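Local coordinates for protein coatomer subunit delta (Saccharomyces cerevisiae, PDB 5FJZ) that forms part of the COPI vesicle coat, probably needed for retrograde Golgi-to-ER transport of dilysine-tagged proteins, and through its mu-homology domain binds a WxWxV peptide of Dsl1, at residues I19-N24 against E37-E43; I46-S52 against A96-N100; S52-L56 against M246-H250; I121-T127 against E266-Q270; Y144-T150 against I197-A202. Numbering follows the deposited sequence.

Contact 1 (I19-N24 against E37-E43)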
# COMPACT_ATOMS: atom_id res chain seq x y z
N ILE A 19 -22.45 11.46 3.79
CA ILE A 19 -21.55 12.46 3.32
C ILE A 19 -20.33 12.41 4.23
O ILE A 19 -20.43 12.73 5.47
CB ILE A 19 -22.22 13.84 3.38
CG1 ILE A 19 -23.48 13.86 2.50
CG2 ILE A 19 -21.28 14.95 2.94
CD1 ILE A 19 -24.36 15.10 2.69
N LYS A 20 -19.21 11.95 3.68
CA LYS A 20 -18.04 11.62 4.53
C LYS A 20 -16.89 12.50 4.18
O LYS A 20 -16.53 12.58 3.00
CB LYS A 20 -17.67 10.15 4.31
CG LYS A 20 -18.68 9.16 4.86
CD LYS A 20 -18.27 7.70 4.50
CE LYS A 20 -18.87 6.73 5.48
NZ LYS A 20 -18.89 5.33 4.95
N GLU A 21 -16.36 13.25 5.14
CA GLU A 21 -15.18 14.10 4.93
C GLU A 21 -14.02 13.71 5.80
O GLU A 21 -14.19 13.25 6.98
CB GLU A 21 -15.50 15.60 5.06
CG GLU A 21 -16.47 15.98 3.96
CD GLU A 21 -16.96 17.40 3.96
OE1 GLU A 21 -16.97 18.01 5.07
OE2 GLU A 21 -17.28 17.91 2.86
N VAL A 22 -12.84 13.73 5.21
CA VAL A 22 -11.58 13.40 5.88
C VAL A 22 -10.59 14.54 5.76
O VAL A 22 -10.45 15.11 4.72
CB VAL A 22 -10.93 12.16 5.23
CG1 VAL A 22 -9.59 11.84 5.83
CG2 VAL A 22 -11.85 10.98 5.31
N ILE A 23 -9.99 14.92 6.89
CA ILE A 23 -9.15 16.10 6.96
C ILE A 23 -7.75 15.69 7.33
O ILE A 23 -7.55 15.04 8.36
CB ILE A 23 -9.72 17.20 7.90
CG1 ILE A 23 -8.83 18.47 7.97
CG2 ILE A 23 -10.01 16.66 9.30
CD1 ILE A 23 -8.83 19.24 6.68
N ASN A 24 -6.79 16.14 6.53
CA ASN A 24 -5.39 16.14 6.83
C ASN A 24 -4.94 17.58 7.15
O ASN A 24 -5.39 18.58 6.47
CB ASN A 24 -4.52 15.69 5.64
CG ASN A 24 -4.79 14.25 5.17
OD1 ASN A 24 -4.90 14.02 3.98
ND2 ASN A 24 -4.96 13.36 6.04
N GLU A 37 -5.56 19.40 3.80
CA GLU A 37 -6.23 18.76 2.70
C GLU A 37 -7.45 18.05 3.17
O GLU A 37 -7.42 17.21 4.09
CB GLU A 37 -5.29 17.81 1.97
CG GLU A 37 -5.97 16.99 0.85
CD GLU A 37 -5.15 15.78 0.42
OE1 GLU A 37 -4.60 15.03 1.27
OE2 GLU A 37 -5.04 15.57 -0.81
N LEU A 38 -8.57 18.40 2.58
CA LEU A 38 -9.86 17.84 2.87
C LEU A 38 -10.29 16.95 1.68
O LEU A 38 -10.35 17.42 0.55
CB LEU A 38 -10.87 18.95 3.16
CG LEU A 38 -12.39 18.81 3.43
CD1 LEU A 38 -13.26 17.94 2.42
CD2 LEU A 38 -12.74 18.41 4.86
N LYS A 39 -10.78 15.76 1.97
CA LYS A 39 -11.33 14.86 0.93
C LYS A 39 -12.66 14.49 1.26
O LYS A 39 -12.97 14.22 2.47
CB LYS A 39 -10.43 13.62 0.84
CG LYS A 39 -9.07 13.92 0.27
CD LYS A 39 -8.14 12.69 0.38
CE LYS A 39 -8.02 11.93 -0.91
NZ LYS A 39 -6.69 11.22 -0.97
N GLY A 40 -13.58 14.51 0.30
CA GLY A 40 -14.96 14.09 0.63
C GLY A 40 -15.54 13.12 -0.35
O GLY A 40 -15.13 13.11 -1.48
N VAL A 41 -16.54 12.39 0.10
CA VAL A 41 -17.31 11.52 -0.78
C VAL A 41 -18.73 11.55 -0.38
O VAL A 41 -19.07 11.58 0.84
CB VAL A 41 -16.69 10.06 -0.79
CG1 VAL A 41 -16.88 9.34 0.53
CG2 VAL A 41 -17.40 9.16 -1.80
N LEU A 42 -19.63 11.43 -1.36
CA LEU A 42 -21.02 11.23 -1.17
C LEU A 42 -21.36 9.79 -1.58
O LEU A 42 -21.16 9.42 -2.72
CB LEU A 42 -21.73 12.25 -2.04
CG LEU A 42 -23.16 12.25 -1.58
CD1 LEU A 42 -23.86 13.56 -1.65
CD2 LEU A 42 -23.92 11.27 -2.40
N GLU A 43 -21.82 8.99 -0.63
CA GLU A 43 -22.15 7.59 -0.84
C GLU A 43 -23.65 7.41 -0.74
O GLU A 43 -24.33 8.00 0.13
CB GLU A 43 -21.49 6.72 0.21
CG GLU A 43 -19.99 6.63 0.04
CD GLU A 43 -19.33 5.76 1.10
OE1 GLU A 43 -20.00 5.27 2.03
OE2 GLU A 43 -18.11 5.58 1.00
O HOH W 1 -7.59 14.47 3.53
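Lys20 and Glu37 bury the most surface here, with Leu38 next. Lys20 pairs with Val41: its N reaches Val41 O at 2.9 Å, Val41 N returns a bond to Lys20 O, also at 2.9 Å, and Lys20 CB lies 3.9 Å from Val41 CG1. The Lys20 side chain then runs on until NZ makes a salt bridge to Glu43 OE1 at 3.1 Å; Glu43 packs on the bound peptide's backbone. At the other end Glu37 faces Asn24, with Asn24 N to Glu37 O at 2.7 Å and Glu37 N to Asn24 O at 2.8 Å, while its carboxylate forms a salt bridge with Arg110. Leu38 belongs to the buried face, with CD2 3.9 Å from Glu21 CB and CB 4.1 Å from Ile23 CD1. Between these ends Val22 and Lys39 exchange two 2.8 Å N-to-O bonds, one each way. The pairing is antiparallel throughout, and since strands 15-27 and 33-46 are consecutive it makes a beta hairpin within the large mixed sheet of the mu-homology domain.

Contact 2 (I46-S52 against A96-N100)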
# COMPACT_ATOMS: atom_id res chain seq x y z
N ILE A 46 -28.91 1.96 -1.25
CA ILE A 46 -30.30 1.66 -1.50
C ILE A 46 -30.63 0.20 -1.26
O ILE A 46 -29.94 -0.69 -1.74
CB ILE A 46 -30.70 2.05 -2.92
CG1 ILE A 46 -30.42 3.54 -3.12
CG2 ILE A 46 -32.19 1.79 -3.12
CD1 ILE A 46 -30.69 4.02 -4.51
N ASN A 47 -31.66 -0.07 -0.46
CA ASN A 47 -31.96 -1.45 -0.15
C ASN A 47 -33.40 -1.82 -0.45
O ASN A 47 -33.81 -2.92 -0.12
CB ASN A 47 -31.55 -1.79 1.27
CG ASN A 47 -32.42 -1.17 2.32
OD1 ASN A 47 -33.45 -0.49 2.04
ND2 ASN A 47 -32.10 -1.50 3.53
N ASP A 48 -34.10 -0.95 -1.17
CA ASP A 48 -35.51 -1.20 -1.62
C ASP A 48 -35.58 -0.92 -3.09
O ASP A 48 -35.36 0.22 -3.54
CB ASP A 48 -36.43 -0.30 -0.81
CG ASP A 48 -37.92 -0.38 -1.22
OD1 ASP A 48 -38.31 -1.01 -2.26
OD2 ASP A 48 -38.71 0.22 -0.45
N HIS A 49 -35.85 -1.95 -3.87
CA HIS A 49 -35.87 -1.85 -5.31
C HIS A 49 -36.82 -0.73 -5.85
O HIS A 49 -36.60 -0.16 -6.88
CB HIS A 49 -36.24 -3.23 -5.91
CG HIS A 49 -36.67 -4.30 -4.92
ND1 HIS A 49 -35.86 -4.80 -3.90
CD2 HIS A 49 -37.80 -5.04 -4.88
CE1 HIS A 49 -36.50 -5.77 -3.27
NE2 HIS A 49 -37.68 -5.94 -3.84
N ASP A 50 -37.90 -0.48 -5.12
CA ASP A 50 -38.85 0.56 -5.48
C ASP A 50 -38.25 1.94 -5.40
O ASP A 50 -38.79 2.87 -5.94
CB ASP A 50 -40.08 0.50 -4.56
CG ASP A 50 -40.91 -0.74 -4.81
OD1 ASP A 50 -40.87 -1.26 -5.96
OD2 ASP A 50 -41.59 -1.20 -3.86
N LEU A 51 -37.09 2.07 -4.74
CA LEU A 51 -36.44 3.36 -4.59
C LEU A 51 -35.18 3.57 -5.47
O LEU A 51 -34.49 4.56 -5.32
CB LEU A 51 -36.11 3.53 -3.11
CG LEU A 51 -37.28 3.48 -2.13
CD1 LEU A 51 -36.77 3.63 -0.69
CD2 LEU A 51 -38.31 4.56 -2.39
N SER A 52 -34.90 2.61 -6.37
CA SER A 52 -33.67 2.50 -7.06
C SER A 52 -33.63 3.37 -8.30
O SER A 52 -32.56 3.63 -8.81
CB SER A 52 -33.37 1.03 -7.46
OG SER A 52 -34.27 0.57 -8.44
N ALA A 96 -30.83 1.74 -13.32
CA ALA A 96 -31.22 2.16 -11.97
C ALA A 96 -30.05 1.90 -11.06
O ALA A 96 -29.08 1.22 -11.46
CB ALA A 96 -32.39 1.36 -11.49
N PHE A 97 -30.09 2.44 -9.85
CA PHE A 97 -28.99 2.21 -8.93
C PHE A 97 -29.03 0.81 -8.39
O PHE A 97 -30.09 0.30 -8.01
CB PHE A 97 -29.04 3.19 -7.74
CG PHE A 97 -28.61 4.58 -8.09
CD1 PHE A 97 -27.30 4.86 -8.33
CD2 PHE A 97 -29.51 5.59 -8.15
CE1 PHE A 97 -26.87 6.13 -8.66
CE2 PHE A 97 -29.11 6.87 -8.46
CZ PHE A 97 -27.79 7.15 -8.66
N PRO A 98 -27.88 0.15 -8.31
CA PRO A 98 -27.91 -1.05 -7.50
C PRO A 98 -28.60 -0.90 -6.14
O PRO A 98 -28.29 0.01 -5.40
CB PRO A 98 -26.39 -1.39 -7.32
CG PRO A 98 -25.76 -0.76 -8.46
CD PRO A 98 -26.53 0.50 -8.71
N ALA A 99 -29.48 -1.84 -5.82
CA ALA A 99 -30.35 -1.77 -4.70
C ALA A 99 -30.22 -2.96 -3.78
O ALA A 99 -31.17 -3.32 -3.11
CB ALA A 99 -31.80 -1.61 -5.21
N ASN A 100 -28.99 -3.48 -3.63
CA ASN A 100 -28.68 -4.44 -2.58
C ASN A 100 -27.73 -3.88 -1.49
O ASN A 100 -26.81 -4.58 -1.02
CB ASN A 100 -28.12 -5.71 -3.19
CG ASN A 100 -29.15 -6.48 -4.02
OD1 ASN A 100 -30.08 -7.05 -3.50
ND2 ASN A 100 -28.97 -6.49 -5.31
O HOH W 2 -27.08 0.44 -2.80
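These two loops meet beside the place where the Dsl1 peptide lies: Phe97 packs on an aromatic side chain of the bound peptide and Pro98 on its backbone, so the contact probably helps shape one wall of that site. The single direct hydrogen bond between the segments runs from Phe97 N to Ser52 O, 2.9 Å and close to straight. Ser52 is delivered by a tight bend, in which Asp50 N donates to Asp48 OD1 at 2.9 Å, an Asx turn, and Ser52 OG donates to His49 O at 2.9 Å. Ile46, where strand 33-46 ends, packs against both Phe97 and Ala99, with CD1 3.7 Å from Phe97 CB and CG2 4.0 Å from Ala99 CB. Ala99 CB also lies 3.8 Å from Ser52 CB. Backbones come close as well: Ala99 CA is 3.2 Å from Ile46 O, and Asn47 CA 3.6 Å from Ala99 O, both CA-H...O contacts. A water accepts from Ile46 N at 2.8 Å and lies 2.9 Å from Pro98 O. One conventional bond, a bridging water, two CA-H...O contacts and apolar fit share the work, and the small Ala99 lets the two backbones come close.

Contact 3 (S52-L56 against M246-H250)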
# COMPACT_ATOMS: atom_id res chain seq x y z
N SER A 52 -34.90 2.61 -6.37
CA SER A 52 -33.67 2.50 -7.06
C SER A 52 -33.63 3.37 -8.30
O SER A 52 -32.56 3.63 -8.81
CB SER A 52 -33.37 1.03 -7.46
OG SER A 52 -34.27 0.57 -8.44
N HIS A 53 -34.79 3.83 -8.76
CA HIS A 53 -34.86 4.73 -9.94
C HIS A 53 -35.01 6.16 -9.48
O HIS A 53 -36.02 6.80 -9.72
CB HIS A 53 -36.08 4.35 -10.80
CG HIS A 53 -35.88 3.11 -11.61
ND1 HIS A 53 -36.24 1.86 -11.15
CD2 HIS A 53 -35.37 2.93 -12.85
CE1 HIS A 53 -35.95 0.95 -12.07
NE2 HIS A 53 -35.44 1.57 -13.12
N SER A 54 -34.00 6.61 -8.73
CA SER A 54 -34.06 7.83 -7.97
C SER A 54 -32.94 8.75 -8.36
O SER A 54 -31.94 8.35 -8.99
CB SER A 54 -34.04 7.49 -6.48
OG SER A 54 -32.95 6.59 -6.21
N ASN A 55 -33.14 10.04 -8.09
CA ASN A 55 -32.14 11.03 -8.30
C ASN A 55 -32.02 11.90 -7.06
O ASN A 55 -32.98 12.06 -6.30
CB ASN A 55 -32.46 11.99 -9.45
CG ASN A 55 -32.33 11.37 -10.85
OD1 ASN A 55 -31.90 10.21 -11.07
ND2 ASN A 55 -32.75 12.15 -11.80
N LEU A 56 -30.82 12.40 -6.80
CA LEU A 56 -30.56 13.14 -5.53
C LEU A 56 -30.41 14.57 -5.92
O LEU A 56 -29.73 14.84 -6.87
CB LEU A 56 -29.20 12.71 -4.93
CG LEU A 56 -29.05 11.44 -4.10
CD1 LEU A 56 -29.98 10.30 -4.43
CD2 LEU A 56 -27.59 11.01 -4.03
N MET A 246 -37.97 10.75 -7.69
CA MET A 246 -38.06 9.78 -8.78
C MET A 246 -37.35 10.35 -9.97
O MET A 246 -37.52 11.53 -10.27
CB MET A 246 -39.53 9.49 -9.11
CG MET A 246 -40.23 8.60 -8.11
SD MET A 246 -39.59 6.92 -8.24
CE MET A 246 -40.37 6.36 -9.78
N ALA A 247 -36.57 9.51 -10.65
CA ALA A 247 -35.76 9.95 -11.75
C ALA A 247 -36.64 10.44 -12.88
O ALA A 247 -36.26 11.33 -13.62
CB ALA A 247 -34.84 8.85 -12.27
N ASN A 248 -37.82 9.86 -13.03
CA ASN A 248 -38.70 10.23 -14.14
C ASN A 248 -39.78 11.25 -13.78
O ASN A 248 -40.46 11.78 -14.64
CB ASN A 248 -39.21 8.96 -14.81
CG ASN A 248 -38.31 8.57 -15.98
OD1 ASN A 248 -37.52 7.60 -15.94
ND2 ASN A 248 -38.40 9.37 -17.04
N ASP A 249 -39.92 11.54 -12.49
CA ASP A 249 -40.87 12.53 -12.02
C ASP A 249 -40.30 13.29 -10.84
O ASP A 249 -40.47 12.88 -9.67
CB ASP A 249 -42.20 11.85 -11.64
CG ASP A 249 -43.29 12.87 -11.26
OD1 ASP A 249 -42.99 14.09 -11.13
OD2 ASP A 249 -44.45 12.44 -11.10
N HIS A 250 -39.67 14.42 -11.13
CA HIS A 250 -39.00 15.22 -10.10
C HIS A 250 -39.92 15.87 -9.07
O HIS A 250 -39.42 16.38 -8.08
CB HIS A 250 -38.05 16.24 -10.74
CG HIS A 250 -36.88 15.62 -11.44
ND1 HIS A 250 -35.89 16.36 -12.04
CD2 HIS A 250 -36.49 14.33 -11.54
CE1 HIS A 250 -34.99 15.55 -12.57
NE2 HIS A 250 -35.32 14.31 -12.25
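Ser52 starts the segment turned away from 246-250; its carbonyl is taken by Phe97. His53 makes the real link. Its O accepts from Ala247 N at 2.9 Å, with a nearly straight N-H...O angle of 165°, and the same His53 O lies 3.7 Å from Met246 CA and 3.9 Å from Met246 SD. Next comes Ser54, which stands opposite Met246 as an antiparallel non-hydrogen-bonded pair, CA to CA 4.5 Å. The two side chains diverge, and Ser54 OG instead bonds to the carbonyl of Leu51. This pair is the end of a small three-stranded antiparallel sheet in which strand 54-58 runs between strands 87-88 and 241-246, so a partner some 190 residues later in the chain is stitched to it. Past Met246 the second segment leaves the sheet in a turn, closed by Asp249 N to Met246 O at 3.3 Å. The CA-to-CB bond of Asn55 points toward 246-250; Asn55 CG comes 3.8 Å from Ala247 CB and its amide lies near the His250 ring, while its backbone bonds to Val245. Leu56 continues the strand, its backbone paired with Ile88 and its side chain on Leu42.

Contact 4 (I121-T127 against E266-Q270)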
# COMPACT_ATOMS: atom_id res chain seq x y z
N ILE A 121 -9.38 23.82 8.60
CA ILE A 121 -8.96 23.16 9.86
C ILE A 121 -10.06 23.26 10.93
O ILE A 121 -10.47 24.37 11.28
CB ILE A 121 -7.60 23.76 10.23
CG1 ILE A 121 -6.59 23.18 9.17
CG2 ILE A 121 -7.21 23.48 11.66
CD1 ILE A 121 -5.17 23.70 9.23
N PRO A 122 -10.56 22.12 11.41
CA PRO A 122 -11.51 22.18 12.50
C PRO A 122 -10.83 22.42 13.90
O PRO A 122 -11.50 22.86 14.83
CB PRO A 122 -12.16 20.83 12.46
CG PRO A 122 -11.09 19.91 11.93
CD PRO A 122 -10.28 20.72 10.97
N LEU A 123 -9.61 21.96 14.05
CA LEU A 123 -8.88 21.94 15.34
C LEU A 123 -7.45 22.38 15.17
O LEU A 123 -6.64 21.69 14.55
CB LEU A 123 -8.98 20.57 15.95
CG LEU A 123 -8.44 20.42 17.35
CD1 LEU A 123 -9.40 20.93 18.38
CD2 LEU A 123 -8.13 18.94 17.60
N THR A 124 -7.09 23.56 15.70
CA THR A 124 -5.73 24.08 15.63
C THR A 124 -4.96 23.57 16.81
O THR A 124 -5.53 23.25 17.81
CB THR A 124 -5.71 25.64 15.60
OG1 THR A 124 -6.51 26.13 16.65
CG2 THR A 124 -6.37 26.15 14.34
N LEU A 125 -3.66 23.36 16.59
CA LEU A 125 -2.75 22.76 17.56
C LEU A 125 -1.45 23.54 17.73
O LEU A 125 -0.93 24.10 16.77
CB LEU A 125 -2.35 21.44 17.01
CG LEU A 125 -3.11 20.18 17.29
CD1 LEU A 125 -4.47 20.23 17.94
CD2 LEU A 125 -3.02 19.16 16.14
N THR A 126 -0.92 23.57 18.96
CA THR A 126 0.31 24.13 19.27
C THR A 126 0.91 23.34 20.41
O THR A 126 0.16 22.77 21.23
CB THR A 126 0.14 25.59 19.83
OG1 THR A 126 -0.53 26.42 18.87
CG2 THR A 126 1.49 26.18 20.09
N THR A 127 2.21 23.31 20.48
CA THR A 127 2.86 22.57 21.56
C THR A 127 3.89 23.44 22.26
O THR A 127 4.52 24.28 21.64
CB THR A 127 3.49 21.26 21.07
OG1 THR A 127 4.55 21.49 20.16
CG2 THR A 127 2.48 20.40 20.36
N GLU A 266 -4.18 12.23 8.43
CA GLU A 266 -2.82 12.64 8.76
C GLU A 266 -2.84 14.06 9.38
O GLU A 266 -2.82 15.01 8.67
CB GLU A 266 -1.92 12.59 7.53
CG GLU A 266 -1.74 11.15 6.99
CD GLU A 266 -0.85 11.03 5.73
OE1 GLU A 266 -0.40 12.05 5.14
OE2 GLU A 266 -0.66 9.88 5.27
N TYR A 267 -2.99 14.11 10.70
CA TYR A 267 -3.37 15.28 11.40
C TYR A 267 -2.32 15.39 12.49
O TYR A 267 -2.41 14.71 13.54
CB TYR A 267 -4.74 15.24 11.95
CG TYR A 267 -5.43 16.58 12.10
CD1 TYR A 267 -5.11 17.43 13.17
CD2 TYR A 267 -6.49 16.95 11.29
CE1 TYR A 267 -5.80 18.62 13.37
CE2 TYR A 267 -7.19 18.14 11.49
CZ TYR A 267 -6.80 19.00 12.49
OH TYR A 267 -7.48 20.20 12.69
N LEU A 268 -1.31 16.19 12.23
CA LEU A 268 -0.15 16.19 13.08
C LEU A 268 0.69 17.48 13.30
O LEU A 268 0.67 18.34 12.52
CB LEU A 268 0.80 15.10 12.61
CG LEU A 268 1.79 15.14 11.46
CD1 LEU A 268 1.59 13.86 10.66
CD2 LEU A 268 1.74 16.30 10.54
N VAL A 269 1.49 17.43 14.36
CA VAL A 269 2.48 18.46 14.67
C VAL A 269 3.85 17.89 14.60
O VAL A 269 4.19 16.86 15.17
CB VAL A 269 2.08 19.44 15.80
CG1 VAL A 269 0.89 19.01 16.58
CG2 VAL A 269 3.26 19.96 16.62
N GLN A 270 4.69 18.59 13.90
CA GLN A 270 5.96 18.08 13.50
C GLN A 270 7.06 19.14 13.67
O GLN A 270 8.16 18.84 14.12
CB GLN A 270 5.79 17.74 12.02
CG GLN A 270 6.93 17.14 11.29
CD GLN A 270 6.47 15.89 10.60
OE1 GLN A 270 5.67 15.93 9.66
NE2 GLN A 270 6.91 14.77 11.11
OXT GLN A 270 6.84 20.25 13.19
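Tyr267 drives its ring edge-first into the start of strand 123-131, and its hydroxyl reaches furthest: OH donates to Leu123 O at a short 2.5 Å. Pro122 CD, 3.3 Å from Tyr267 OH, and Leu125 CD2, 4.0 Å from Tyr267 CE1, lie at the ring edge; Ile121 CG2 is 3.4 Å from Tyr267 OH. Two residues on, Val269 continues the same face, its CG1 3.9 Å from Leu125 CD2 and its CG2 3.8 Å from Thr127 CG2. The strand axes come no nearer than 8.0 Å, at 24° to parallel, so these are strands facing each other through side chains rather than pairing backbones. The ring has another aromatic neighbour, Phe224 of strand 220-229, which it meets edge-to-face, and Leu125 rests on Val222 of that strand. Strand 257-269 runs between strands 15-27 and 220-229 and turns a corner at Glu266, so 267-269 face strand 123-131, the outermost strand within this chain of the four-stranded antiparallel sheet, beside strand 137-146.

Contact 5 (Y144-T150 against I197-A202)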
# COMPACT_ATOMS: atom_id res chain seq x y z
N TYR A 144 -4.98 23.27 22.04
CA TYR A 144 -5.91 23.08 20.95
C TYR A 144 -7.04 24.11 20.99
O TYR A 144 -7.44 24.60 22.07
CB TYR A 144 -6.47 21.67 21.01
CG TYR A 144 -7.06 21.22 22.34
CD1 TYR A 144 -8.37 21.53 22.69
CD2 TYR A 144 -6.32 20.43 23.19
CE1 TYR A 144 -8.89 21.15 23.94
CE2 TYR A 144 -6.85 20.00 24.40
CZ TYR A 144 -8.11 20.39 24.78
OH TYR A 144 -8.63 19.96 26.02
N GLU A 145 -7.56 24.45 19.81
CA GLU A 145 -8.72 25.27 19.67
C GLU A 145 -9.62 24.73 18.56
O GLU A 145 -9.15 24.51 17.43
CB GLU A 145 -8.35 26.73 19.33
CG GLU A 145 -9.61 27.57 19.24
CD GLU A 145 -9.41 29.05 19.41
OE1 GLU A 145 -8.41 29.57 18.88
OE2 GLU A 145 -10.30 29.67 20.08
N SER A 146 -10.86 24.44 18.92
CA SER A 146 -11.88 23.99 18.01
C SER A 146 -12.62 25.14 17.41
O SER A 146 -13.01 26.07 18.13
CB SER A 146 -12.88 23.14 18.74
OG SER A 146 -13.98 22.75 17.89
N VAL A 147 -12.85 25.07 16.11
CA VAL A 147 -13.83 25.95 15.47
C VAL A 147 -15.14 25.25 15.07
O VAL A 147 -15.96 25.78 14.37
CB VAL A 147 -13.17 26.71 14.30
CG1 VAL A 147 -11.93 27.47 14.78
CG2 VAL A 147 -12.84 25.79 13.15
N LEU A 148 -15.35 24.05 15.55
CA LEU A 148 -16.57 23.37 15.26
C LEU A 148 -17.73 23.85 16.13
O LEU A 148 -17.52 24.30 17.26
CB LEU A 148 -16.39 21.87 15.49
CG LEU A 148 -15.45 21.22 14.50
CD1 LEU A 148 -15.27 19.77 14.91
CD2 LEU A 148 -16.02 21.27 13.11
N GLU A 149 -18.94 23.70 15.60
CA GLU A 149 -20.20 24.04 16.33
C GLU A 149 -20.68 22.91 17.17
O GLU A 149 -21.68 23.06 17.89
CB GLU A 149 -21.32 24.39 15.34
CG GLU A 149 -21.06 25.54 14.41
CD GLU A 149 -21.54 26.88 14.93
OE1 GLU A 149 -21.24 27.29 16.07
OE2 GLU A 149 -22.29 27.55 14.17
N THR A 150 -20.03 21.76 17.08
CA THR A 150 -20.43 20.63 17.91
C THR A 150 -19.21 20.15 18.64
O THR A 150 -18.09 20.51 18.28
CB THR A 150 -21.07 19.49 17.09
OG1 THR A 150 -20.11 18.99 16.16
CG2 THR A 150 -22.31 19.98 16.32
N ILE A 197 -13.85 17.84 23.63
CA ILE A 197 -13.47 19.21 23.23
C ILE A 197 -14.76 19.92 22.84
O ILE A 197 -15.34 19.66 21.78
CB ILE A 197 -12.46 19.32 22.08
CG1 ILE A 197 -11.19 18.59 22.46
CG2 ILE A 197 -12.10 20.80 21.79
CD1 ILE A 197 -10.11 18.59 21.35
N ALA A 198 -15.20 20.84 23.72
CA ALA A 198 -16.43 21.57 23.52
C ALA A 198 -16.41 22.42 22.24
O ALA A 198 -15.34 22.84 21.75
CB ALA A 198 -16.69 22.46 24.74
N ALA A 199 -17.59 22.61 21.65
CA ALA A 199 -17.73 23.49 20.49
C ALA A 199 -17.07 24.82 20.74
O ALA A 199 -17.24 25.42 21.82
CB ALA A 199 -19.21 23.68 20.16
N ASN A 200 -16.29 25.26 19.78
CA ASN A 200 -15.65 26.58 19.80
C ASN A 200 -14.67 26.86 20.94
O ASN A 200 -14.26 27.97 21.17
CB ASN A 200 -16.70 27.67 19.66
CG ASN A 200 -17.26 27.74 18.25
OD1 ASN A 200 -18.45 27.51 18.03
ND2 ASN A 200 -16.41 28.02 17.29
N ASP A 201 -14.25 25.81 21.64
CA ASP A 201 -13.47 26.01 22.84
C ASP A 201 -11.99 25.91 22.53
O ASP A 201 -11.60 25.17 21.63
CB ASP A 201 -13.88 24.95 23.92
CG ASP A 201 -13.94 25.56 25.38
OD1 ASP A 201 -14.31 26.76 25.56
OD2 ASP A 201 -13.63 24.80 26.33
N ALA A 202 -11.19 26.56 23.36
CA ALA A 202 -9.78 26.41 23.43
C ALA A 202 -9.38 25.77 24.78
O ALA A 202 -9.93 26.07 25.85
CB ALA A 202 -9.09 27.69 23.24
O HOH W 3 -12.53 29.68 21.75
O HOH W 4 -15.34 20.85 19.30
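Ser146 N donates to Asp201 O at 2.9 Å, the strongest direct bond between the segments; Asn200 N to Leu148 O, 3.0 Å, is weak because its angle is poor. Waters do further joining. One donates to both Glu145 OE2 at 2.8 Å and Asn200 O at 2.5 Å; another lies 2.7 Å from Ser146 OG, 2.8 Å from Ile197 O and 3.0 Å from Thr150 O. Ser146 OG also accepts from Leu148 N at 3.0 Å, an ST turn that bends the chain as the strand ends. CA-H...O contacts support the backbones: Ala202 CA to Tyr144 O 3.3 Å, Glu145 CA to Asp201 O 3.5 Å, Asn200 CA to Ser146 O 3.2 Å. Packing starts with Ile197, whose CD1 lies over the face of the Tyr144 ring, 4.0 Å from its centroid, a CH-pi contact, and whose CG2 is 3.9 Å from Ser146 CB. Ala199 CB touches Glu149 O at 3.4 Å. Glu145 and Ala202 form an antiparallel non-hydrogen-bonded pair where strand 137-146 ends and strand 202-210 begins. Ala198 to Asp201 make a type II beta turn, with Asn200 at the positive phi usual for its third position, leading into strand 202-210 of the four-stranded antiparallel sheet.

From the N terminus, contact 1 closes the short turn of the first hairpin. Contact 2 then opens from the end of strand 33-46 and closes a 43-residue excursion at 96-100. Before it closes, contact 3 has already opened at the shared Ser52, so the two cross; contact 3 reaches 189 residues on, tying strand 54-58 to the exit of strand 241-246 at the far end of the domain. Contact 4 opens inside that long loop and ends at the C terminus, crossing contact 3, and joins the mixed sheet to the four-stranded sheet. Contact 5 is nested within both, beside contact 4. Contacts 2 and 4 lie about 41 Å apart, centre to centre, with contact 1 between them.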